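Local coordinates for ribonucleoside-diphosphate reductase subunit beta (Bacillus halodurans C-125, PDB 2RCC), which probably serves as the iron-binding small subunit of a ribonucleotide reductase, which converts ribonucleoside diphosphates into deoxyribonucleotides for DNA synthesis, at residues F38-N51 against L222-L234. Numbering follows the deposited sequence. Where two conformers were deposited one is given.
Sequences FSWAYPLYKNMLAN and LHVYLFTNIFKEL
Trp40 sets its indole against helix 207-237 by turning CG in between the backbone N and the carbonyl carbon (chi1 50°), and Asn229, with CG anti to its carbonyl carbon, meets it from the opposite direction. Amide and indole planes stand 57° apart: Asn229 ND2 hangs over the middle of the face, 3.3 Å from Trp40 CD2, while Asn229 CB makes a CH-pi contact with the six-membered ring, 3.9 Å from its centroid. Phe38 CB lies over the rim of the opposite face. At the indole edge lie Leu226 CD1, 3.6 Å from Trp40 CZ3, and, near the ring plane, Glu233 OE2; the same carboxylate slides past the Phe38 ring, 3.3 Å from Glu233 CD to Phe38 CE1. A water joins Trp40 O to Tyr225 OH.

Just beyond Trp40, helix 41-50 runs nearly antiparallel (165°) to the 222-234 part of a long helix in the ferritin-like, all-helical fold of the small subunit; the two segment axes come within 11.3 Å. Leucines bridge the gap: Leu44 CD2 sits at the edge of the Tyr225 ring, 3.9 Å from Tyr225 CD2, and Leu222 CD1 reaches Met48 CG. Met48, a selenomethionine, lays CE 3.8 Å from His223 CD2. His223, probably an iron ligand, is hydrogen-bonded through NE2 to Gln118 and through ND1 to Glu186, probably a ligand of the same iron.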
ATOM      1  N   PHE A  38      -0.543   5.161 -18.330  1.00 15.74           N
ATOM      2  CA  PHE A  38      -1.695   6.068 -18.238  1.00 17.57           C
ATOM      3  C   PHE A  38      -1.356   7.427 -17.661  1.00 18.62           C
ATOM      4  O   PHE A  38      -0.841   7.552 -16.526  1.00 18.66           O
ATOM      5  CB  PHE A  38      -2.779   5.399 -17.377  1.00 21.32           C
ATOM      6  CG  PHE A  38      -3.239   4.085 -17.937  1.00 15.58           C
ATOM      7  CD1 PHE A  38      -3.925   4.033 -19.145  1.00 19.32           C
ATOM      8  CD2 PHE A  38      -2.969   2.900 -17.277  1.00 18.48           C
ATOM      9  CE1 PHE A  38      -4.322   2.805 -19.701  1.00 19.20           C
ATOM     10  CE2 PHE A  38      -3.345   1.685 -17.822  1.00 19.09           C
ATOM     11  CZ  PHE A  38      -4.040   1.635 -19.036  1.00 21.00           C
ATOM     12  N   SER A  39      -1.691   8.460 -18.414  1.00 19.36           N
ATOM     13  CA  SER A  39      -1.420   9.853 -18.026  1.00 19.67           C
ATOM     14  C   SER A  39      -2.220  10.326 -16.803  1.00 18.57           C
ATOM     15  O   SER A  39      -1.896  11.342 -16.213  1.00 19.89           O
ATOM     16  CB  SER A  39      -1.627  10.782 -19.217  1.00 19.10           C
ATOM     17  OG  SER A  39      -2.962  10.693 -19.678  1.00 21.29           O
ATOM     18  N   TRP A  40      -3.249   9.583 -16.418  1.00 18.86           N
ATOM     19  CA  TRP A  40      -4.013   9.855 -15.207  1.00 17.80           C
ATOM     20  C   TRP A  40      -3.465   9.186 -13.935  1.00 18.40           C
ATOM     21  O   TRP A  40      -3.911   9.549 -12.839  1.00 17.28           O
ATOM     22  CB  TRP A  40      -5.487   9.428 -15.364  1.00 20.25           C
ATOM     23  CG  TRP A  40      -5.737   8.070 -15.866  1.00 15.16           C
ATOM     24  CD1 TRP A  40      -6.006   7.754 -17.128  1.00 18.87           C
ATOM     25  CD2 TRP A  40      -5.775   6.829 -15.125  1.00 20.25           C
ATOM     26  NE1 TRP A  40      -6.196   6.422 -17.264  1.00 20.48           N
ATOM     27  CE2 TRP A  40      -6.075   5.819 -16.048  1.00 17.54           C
ATOM     28  CE3 TRP A  40      -5.558   6.475 -13.786  1.00 21.35           C
ATOM     29  CZ2 TRP A  40      -6.165   4.469 -15.690  1.00 17.03           C
ATOM     30  CZ3 TRP A  40      -5.657   5.140 -13.420  1.00 18.91           C
ATOM     31  CH2 TRP A  40      -5.944   4.148 -14.370  1.00 20.45           C
ATOM     32  N   ALA A  41      -2.502   8.259 -14.057  1.00 15.76           N
ATOM     33  CA  ALA A  41      -2.016   7.515 -12.874  1.00 16.86           C
ATOM     34  C   ALA A  41      -1.224   8.384 -11.920  1.00 13.21           C
ATOM     35  O   ALA A  41      -1.469   8.309 -10.734  1.00 17.11           O
ATOM     36  CB  ALA A  41      -1.177   6.264 -13.267  1.00 15.61           C
ATOM     37  N   TYR A  42      -0.322   9.228 -12.412  1.00 17.51           N
ATOM     38  CA  TYR A  42       0.528  10.050 -11.517  1.00 14.15           C
ATOM     39  C   TYR A  42      -0.280  11.146 -10.861  1.00 17.11           C
ATOM     40  O   TYR A  42      -0.105  11.366  -9.662  1.00 16.40           O
ATOM     41  CB  TYR A  42       1.798  10.589 -12.208  1.00 17.37           C
ATOM     42  CG  TYR A  42       2.969  11.066 -11.341  1.00 20.17           C
ATOM     43  CD1 TYR A  42       3.123  10.716  -9.974  1.00 21.34           C
ATOM     44  CD2 TYR A  42       4.024  11.744 -11.933  1.00 18.29           C
ATOM     45  CE1 TYR A  42       4.265  11.142  -9.221  1.00 24.49           C
ATOM     46  CE2 TYR A  42       5.169  12.134 -11.196  1.00 21.64           C
ATOM     47  CZ  TYR A  42       5.286  11.855  -9.850  1.00 20.61           C
ATOM     48  OH  TYR A  42       6.455  12.254  -9.183  1.00 24.34           O
ATOM     49  N   PRO A  43      -1.118  11.865 -11.637  1.00 18.82           N
ATOM     50  CA  PRO A  43      -2.045  12.789 -11.000  1.00 19.60           C
ATOM     51  C   PRO A  43      -2.941  12.155  -9.929  1.00 19.07           C
ATOM     52  O   PRO A  43      -3.184  12.779  -8.905  1.00 19.99           O
ATOM     53  CB  PRO A  43      -2.879  13.294 -12.167  1.00 19.99           C
ATOM     54  CG  PRO A  43      -2.043  13.151 -13.324  1.00 21.08           C
ATOM     55  CD  PRO A  43      -1.191  11.992 -13.110  1.00 20.15           C
ATOM     56  N   LEU A  44      -3.433  10.937 -10.150  1.00 21.30           N
ATOM     57  CA  LEU A  44      -4.222  10.242  -9.127  1.00 18.02           C
ATOM     58  C   LEU A  44      -3.394   9.953  -7.861  1.00 18.27           C
ATOM     59  O   LEU A  44      -3.824  10.224  -6.741  1.00 15.87           O
ATOM     60  CB  LEU A  44      -4.821   8.953  -9.708  1.00 19.43           C
ATOM     61  CG  LEU A  44      -5.640   8.075  -8.767  1.00 23.17           C
ATOM     62  CD1 LEU A  44      -6.768   8.854  -8.049  1.00 17.34           C
ATOM     63  CD2 LEU A  44      -6.172   6.939  -9.589  1.00 19.14           C
ATOM     64  N   TYR A  45      -2.191   9.419  -8.026  1.00 15.36           N
ATOM     65  CA  TYR A  45      -1.304   9.227  -6.904  1.00 14.50           C
ATOM     66  C   TYR A  45      -1.115  10.505  -6.090  1.00 17.29           C
ATOM     67  O   TYR A  45      -1.264  10.502  -4.858  1.00 17.93           O
ATOM     68  CB  TYR A  45       0.072   8.687  -7.361  1.00 12.66           C
ATOM     69  CG  TYR A  45       1.136   8.765  -6.301  1.00 15.38           C
ATOM     70  CD1 TYR A  45       1.262   7.794  -5.300  1.00 16.89           C
ATOM     71  CD2 TYR A  45       1.995   9.837  -6.249  1.00 18.33           C
ATOM     72  CE1 TYR A  45       2.233   7.900  -4.332  1.00 15.51           C
ATOM     73  CE2 TYR A  45       2.910   9.948  -5.281  1.00 17.59           C
ATOM     74  CZ  TYR A  45       3.052   8.981  -4.331  1.00 13.95           C
ATOM     75  OH  TYR A  45       4.045   9.177  -3.387  1.00 16.43           O
ATOM     76  N   LYS A  46      -0.835  11.594  -6.782  1.00 19.44           N
ATOM     77  CA  LYS A  46      -0.599  12.913  -6.157  1.00 17.33           C
ATOM     78  C   LYS A  46      -1.828  13.405  -5.369  1.00 21.84           C
ATOM     79  O   LYS A  46      -1.671  13.964  -4.284  1.00 19.80           O
ATOM     80  CB  LYS A  46      -0.201  13.949  -7.206  1.00 20.32           C
ATOM     81  CG  LYS A  46       1.169  13.740  -7.808  1.00 28.11           C
ATOM     82  CD  LYS A  46       1.426  14.672  -8.993  1.00 24.79           C
ATOM     83  CE  LYS A  46       2.832  14.452  -9.560  1.00 34.87           C
ATOM     84  NZ  LYS A  46       3.143  15.321 -10.748  1.00 40.37           N
ATOM     85  N   ASN A  47      -3.024  13.162  -5.905  1.00 18.85           N
ATOM     86  CA  ASN A  47      -4.250  13.567  -5.224  0.50 19.75           C
ATOM     87  C   ASN A  47      -4.469  12.704  -3.984  1.00 21.88           C
ATOM     88  O   ASN A  47      -4.845  13.223  -2.942  1.00 24.14           O
ATOM     89  CB  ASN A  47      -5.471  13.544  -6.167  0.50 22.32           C
ATOM     90  CG  ASN A  47      -5.438  14.655  -7.221  0.50 18.21           C
ATOM     91  OD1 ASN A  47      -4.988  15.773  -6.978  0.50 33.74           O
ATOM     92  ND2 ASN A  47      -5.976  14.351  -8.396  0.50 35.38           N
HETATM   93  N   MSE A  48      -4.200  11.406  -4.072  1.00 20.11           N
HETATM   94  CA  MSE A  48      -4.329  10.534  -2.908  1.00 24.27           C
HETATM   95  C   MSE A  48      -3.357  10.943  -1.776  1.00 25.71           C
HETATM   96  O   MSE A  48      -3.753  11.003  -0.608  1.00 20.75           O
HETATM   97  CB  MSE A  48      -4.110   9.092  -3.297  1.00 24.97           C
HETATM   98  CG  MSE A  48      -5.186   8.571  -4.174  1.00 24.99           C
HETATM   99 SE   MSE A  48      -4.898   6.716  -4.690  0.75 28.44          SE
HETATM  100  CE  MSE A  48      -5.682   5.873  -3.237  1.00 31.37           C
ATOM    101  N   LEU A  49      -2.107  11.233  -2.147  1.00 24.63           N
ATOM    102  CA  LEU A  49      -1.051  11.617  -1.215  1.00 23.13           C
ATOM    103  C   LEU A  49      -1.356  12.974  -0.564  1.00 25.13           C
ATOM    104  O   LEU A  49      -1.108  13.157   0.647  1.00 22.60           O
ATOM    105  CB  LEU A  49       0.320  11.615  -1.933  1.00 20.45           C
ATOM    106  CG  LEU A  49       1.571  11.821  -1.070  1.00 28.51           C
ATOM    107  CD1 LEU A  49       1.737  10.573  -0.160  1.00 21.11           C
ATOM    108  CD2 LEU A  49       2.804  12.092  -1.942  1.00 21.52           C
ATOM    109  N   ALA A  50      -1.889  13.921  -1.345  1.00 23.25           N
ATOM    110  CA  ALA A  50      -2.318  15.223  -0.807  1.00 24.34           C
ATOM    111  C   ALA A  50      -3.458  15.125   0.226  1.00 25.35           C
ATOM    112  O   ALA A  50      -3.602  15.981   1.066  1.00 27.23           O
ATOM    113  CB  ALA A  50      -2.748  16.181  -1.956  1.00 24.11           C
ATOM    114  N   ASN A  51      -4.300  14.108   0.103  1.00 24.23           N
ATOM    115  CA  ASN A  51      -5.404  13.870   0.994  1.00 24.82           C
ATOM    116  C   ASN A  51      -5.065  13.065   2.253  1.00 25.59           C
ATOM    117  O   ASN A  51      -5.991  12.536   2.877  1.00 26.83           O
ATOM    118  CB  ASN A  51      -6.464  13.061   0.228  1.00 22.73           C
ATOM    119  CG  ASN A  51      -7.240  13.886  -0.754  1.00 27.62           C
ATOM    120  OD1 ASN A  51      -7.098  15.117  -0.829  1.00 36.10           O
ATOM    121  ND2 ASN A  51      -8.122  13.201  -1.499  1.00 38.97           N
ATOM    122  N   LEU A 222     -11.961   8.405  -5.024  1.00 20.70           N
ATOM    123  CA  LEU A 222     -10.774   8.225  -5.850  1.00 19.82           C
ATOM    124  C   LEU A 222     -10.561   6.734  -6.194  1.00 20.34           C
ATOM    125  O   LEU A 222     -10.086   6.402  -7.278  1.00 19.06           O
ATOM    126  CB  LEU A 222      -9.556   8.871  -5.203  1.00 21.73           C
ATOM    127  CG  LEU A 222      -9.571  10.399  -5.078  1.00 23.15           C
ATOM    128  CD1 LEU A 222      -8.297  10.914  -4.350  1.00 22.11           C
ATOM    129  CD2 LEU A 222      -9.664  11.041  -6.436  1.00 24.82           C
ATOM    130  N   HIS A 223     -10.937   5.852  -5.280  1.00 18.63           N
ATOM    131  CA  HIS A 223     -10.847   4.408  -5.518  1.00 19.35           C
ATOM    132  C   HIS A 223     -11.803   4.058  -6.654  1.00 17.93           C
ATOM    133  O   HIS A 223     -11.398   3.350  -7.598  1.00 21.61           O
ATOM    134  CB  HIS A 223     -11.192   3.595  -4.271  1.00 17.86           C
ATOM    135  CG  HIS A 223     -10.292   3.823  -3.081  1.00 23.50           C
ATOM    136  ND1 HIS A 223     -10.397   3.082  -1.928  1.00 25.03           N
ATOM    137  CD2 HIS A 223      -9.277   4.690  -2.867  1.00 25.19           C
ATOM    138  CE1 HIS A 223      -9.518   3.501  -1.036  1.00 26.74           C
ATOM    139  NE2 HIS A 223      -8.821   4.482  -1.583  1.00 24.67           N
ATOM    140  N   VAL A 224     -13.046   4.567  -6.603  1.00 19.25           N
ATOM    141  CA  VAL A 224     -14.024   4.338  -7.691  1.00 19.01           C
ATOM    142  C   VAL A 224     -13.507   4.895  -9.023  1.00 19.07           C
ATOM    143  O   VAL A 224     -13.671   4.276 -10.040  1.00 17.76           O
ATOM    144  CB  VAL A 224     -15.417   4.972  -7.389  1.00 21.36           C
ATOM    145  CG1 VAL A 224     -16.334   4.856  -8.596  1.00 23.41           C
ATOM    146  CG2 VAL A 224     -16.054   4.309  -6.163  1.00 20.21           C
ATOM    147  N   TYR A 225     -12.883   6.077  -9.002  1.00 18.83           N
ATOM    148  CA  TYR A 225     -12.287   6.659 -10.191  1.00 18.39           C
ATOM    149  C   TYR A 225     -11.232   5.683 -10.775  1.00 18.59           C
ATOM    150  O   TYR A 225     -11.251   5.420 -11.976  1.00 19.06           O
ATOM    151  CB  TYR A 225     -11.691   8.037  -9.864  1.00 18.57           C
ATOM    152  CG  TYR A 225     -10.879   8.685 -10.942  1.00 23.00           C
ATOM    153  CD1 TYR A 225     -11.475   9.416 -11.973  1.00 28.47           C
ATOM    154  CD2 TYR A 225      -9.493   8.600 -10.923  1.00 24.47           C
ATOM    155  CE1 TYR A 225     -10.708  10.006 -12.958  1.00 21.91           C
ATOM    156  CE2 TYR A 225      -8.743   9.166 -11.898  1.00 22.84           C
ATOM    157  CZ  TYR A 225      -9.342   9.869 -12.901  1.00 22.49           C
ATOM    158  OH  TYR A 225      -8.512  10.441 -13.824  1.00 23.01           O
ATOM    159  N   LEU A 226     -10.384   5.112  -9.926  1.00 17.95           N
ATOM    160  CA  LEU A 226      -9.384   4.143 -10.369  1.00 17.77           C
ATOM    161  C   LEU A 226     -10.051   2.914 -11.012  1.00 18.26           C
ATOM    162  O   LEU A 226      -9.701   2.498 -12.131  1.00 15.90           O
ATOM    163  CB  LEU A 226      -8.510   3.688  -9.205  1.00 16.79           C
ATOM    164  CG  LEU A 226      -7.446   2.613  -9.495  1.00 19.62           C
ATOM    165  CD1 LEU A 226      -6.519   3.027 -10.608  1.00 19.80           C
ATOM    166  CD2 LEU A 226      -6.710   2.257  -8.226  1.00 19.69           C
ATOM    167  N   PHE A 227     -10.978   2.319 -10.282  1.00 17.80           N
ATOM    168  CA  PHE A 227     -11.655   1.117 -10.802  1.00 18.56           C
ATOM    169  C   PHE A 227     -12.456   1.346 -12.088  1.00 17.96           C
ATOM    170  O   PHE A 227     -12.464   0.492 -12.971  1.00 18.34           O
ATOM    171  CB  PHE A 227     -12.546   0.489  -9.730  1.00 17.64           C
ATOM    172  CG  PHE A 227     -11.805   0.025  -8.490  1.00 20.06           C
ATOM    173  CD1 PHE A 227     -10.708  -0.821  -8.594  1.00 27.34           C
ATOM    174  CD2 PHE A 227     -12.287   0.356  -7.200  1.00 23.64           C
ATOM    175  CE1 PHE A 227     -10.056  -1.272  -7.446  1.00 30.17           C
ATOM    176  CE2 PHE A 227     -11.638  -0.088  -6.066  1.00 24.47           C
ATOM    177  CZ  PHE A 227     -10.525  -0.889  -6.184  1.00 28.76           C
ATOM    178  N   THR A 228     -13.160   2.466 -12.195  1.00 18.90           N
ATOM    179  CA  THR A 228     -13.918   2.760 -13.414  1.00 17.04           C
ATOM    180  C   THR A 228     -13.010   3.039 -14.620  1.00 17.80           C
ATOM    181  O   THR A 228     -13.332   2.677 -15.767  1.00 17.25           O
ATOM    182  CB  THR A 228     -15.005   3.860 -13.191  1.00 20.23           C
ATOM    183  OG1 THR A 228     -14.405   5.095 -12.843  1.00 17.67           O
ATOM    184  CG2 THR A 228     -15.950   3.467 -12.105  1.00 16.17           C
ATOM    185  N   ASN A 229     -11.862   3.662 -14.374  1.00 19.13           N
ATOM    186  CA  ASN A 229     -10.858   3.868 -15.403  1.00 19.76           C
ATOM    187  C   ASN A 229     -10.317   2.526 -15.886  1.00 19.54           C
ATOM    188  O   ASN A 229     -10.239   2.300 -17.090  1.00 21.89           O
ATOM    189  CB  ASN A 229      -9.691   4.737 -14.917  1.00 18.52           C
ATOM    190  CG  ASN A 229      -9.968   6.241 -14.961  1.00 25.42           C
ATOM    191  OD1 ASN A 229     -10.999   6.688 -15.385  1.00 28.65           O
ATOM    192  ND2 ASN A 229      -9.000   7.015 -14.529  1.00 32.17           N
ATOM    193  N   ILE A 230     -10.004   1.618 -14.957  1.00 18.81           N
ATOM    194  CA  ILE A 230      -9.515   0.268 -15.329  1.00 18.97           C
ATOM    195  C   ILE A 230     -10.557  -0.456 -16.149  1.00 19.25           C
ATOM    196  O   ILE A 230     -10.210  -1.104 -17.156  1.00 19.23           O
ATOM    197  CB  ILE A 230      -9.109  -0.594 -14.076  1.00 18.63           C
ATOM    198  CG1 ILE A 230      -7.879  -0.007 -13.430  1.00 20.14           C
ATOM    199  CG2 ILE A 230      -8.844  -2.064 -14.492  1.00 17.88           C
ATOM    200  CD1 ILE A 230      -7.659  -0.522 -12.006  1.00 19.85           C
ATOM    201  N   PHE A 231     -11.842  -0.333 -15.746  1.00 18.04           N
ATOM    202  CA  PHE A 231     -12.936  -0.945 -16.482  1.00 17.13           C
ATOM    203  C   PHE A 231     -12.955  -0.473 -17.937  1.00 17.96           C
ATOM    204  O   PHE A 231     -13.008  -1.299 -18.877  1.00 16.06           O
ATOM    205  CB  PHE A 231     -14.285  -0.638 -15.797  1.00 19.58           C
ATOM    206  CG  PHE A 231     -15.473  -1.269 -16.464  1.00 16.57           C
ATOM    207  CD1 PHE A 231     -16.164  -0.599 -17.501  1.00 15.06           C
ATOM    208  CD2 PHE A 231     -15.918  -2.522 -16.076  1.00 21.12           C
ATOM    209  CE1 PHE A 231     -17.250  -1.183 -18.138  1.00 20.85           C
ATOM    210  CE2 PHE A 231     -17.024  -3.103 -16.713  1.00 16.35           C
ATOM    211  CZ  PHE A 231     -17.686  -2.437 -17.737  1.00 21.94           C
ATOM    212  N   LYS A 232     -12.925   0.842 -18.128  1.00 17.83           N
ATOM    213  CA  LYS A 232     -12.955   1.406 -19.485  1.00 20.57           C
ATOM    214  C   LYS A 232     -11.735   1.031 -20.333  1.00 21.60           C
ATOM    215  O   LYS A 232     -11.859   0.782 -21.509  1.00 23.95           O
ATOM    216  CB  LYS A 232     -13.047   2.914 -19.437  1.00 22.00           C
ATOM    217  CG  LYS A 232     -14.381   3.438 -18.978  1.00 29.25           C
ATOM    218  CD  LYS A 232     -14.219   4.895 -18.594  1.00 35.87           C
ATOM    219  CE  LYS A 232     -15.481   5.491 -18.159  1.00 35.15           C
ATOM    220  NZ  LYS A 232     -15.191   6.535 -17.111  1.00 32.30           N
ATOM    221  N   GLU A 233     -10.565   0.974 -19.727  1.00 23.01           N
ATOM    222  CA  GLU A 233      -9.345   0.612 -20.426  1.00 22.71           C
ATOM    223  C   GLU A 233      -9.372  -0.872 -20.770  1.00 21.60           C
ATOM    224  O   GLU A 233      -8.833  -1.259 -21.795  1.00 21.50           O
ATOM    225  CB  GLU A 233      -8.109   0.936 -19.588  1.00 24.67           C
ATOM    226  CG  GLU A 233      -7.894   2.435 -19.244  1.00 31.94           C
ATOM    227  CD  GLU A 233      -7.518   3.350 -20.410  1.00 44.89           C
ATOM    228  OE1 GLU A 233      -7.296   2.867 -21.567  1.00 27.50           O
ATOM    229  OE2 GLU A 233      -7.408   4.574 -20.107  1.00 41.31           O
ATOM    230  N   LEU A 234      -9.956  -1.707 -19.910  1.00 20.64           N
ATOM    231  CA  LEU A 234     -10.078  -3.129 -20.211  1.00 20.14           C
ATOM    232  C   LEU A 234     -10.944  -3.381 -21.446  1.00 18.93           C
ATOM    233  O   LEU A 234     -10.665  -4.311 -22.197  1.00 21.09           O
ATOM    234  CB  LEU A 234     -10.573  -3.952 -19.005  1.00 19.16           C
ATOM    235  CG  LEU A 234      -9.561  -4.228 -17.893  1.00 18.15           C
ATOM    236  CD1 LEU A 234     -10.286  -4.909 -16.747  1.00 24.30           C
ATOM    237  CD2 LEU A 234      -8.357  -5.040 -18.418  1.00 18.92           C
TER
HETATM  238  O   HOH W   1      -6.175  11.427 -12.581  1.00 40.58           O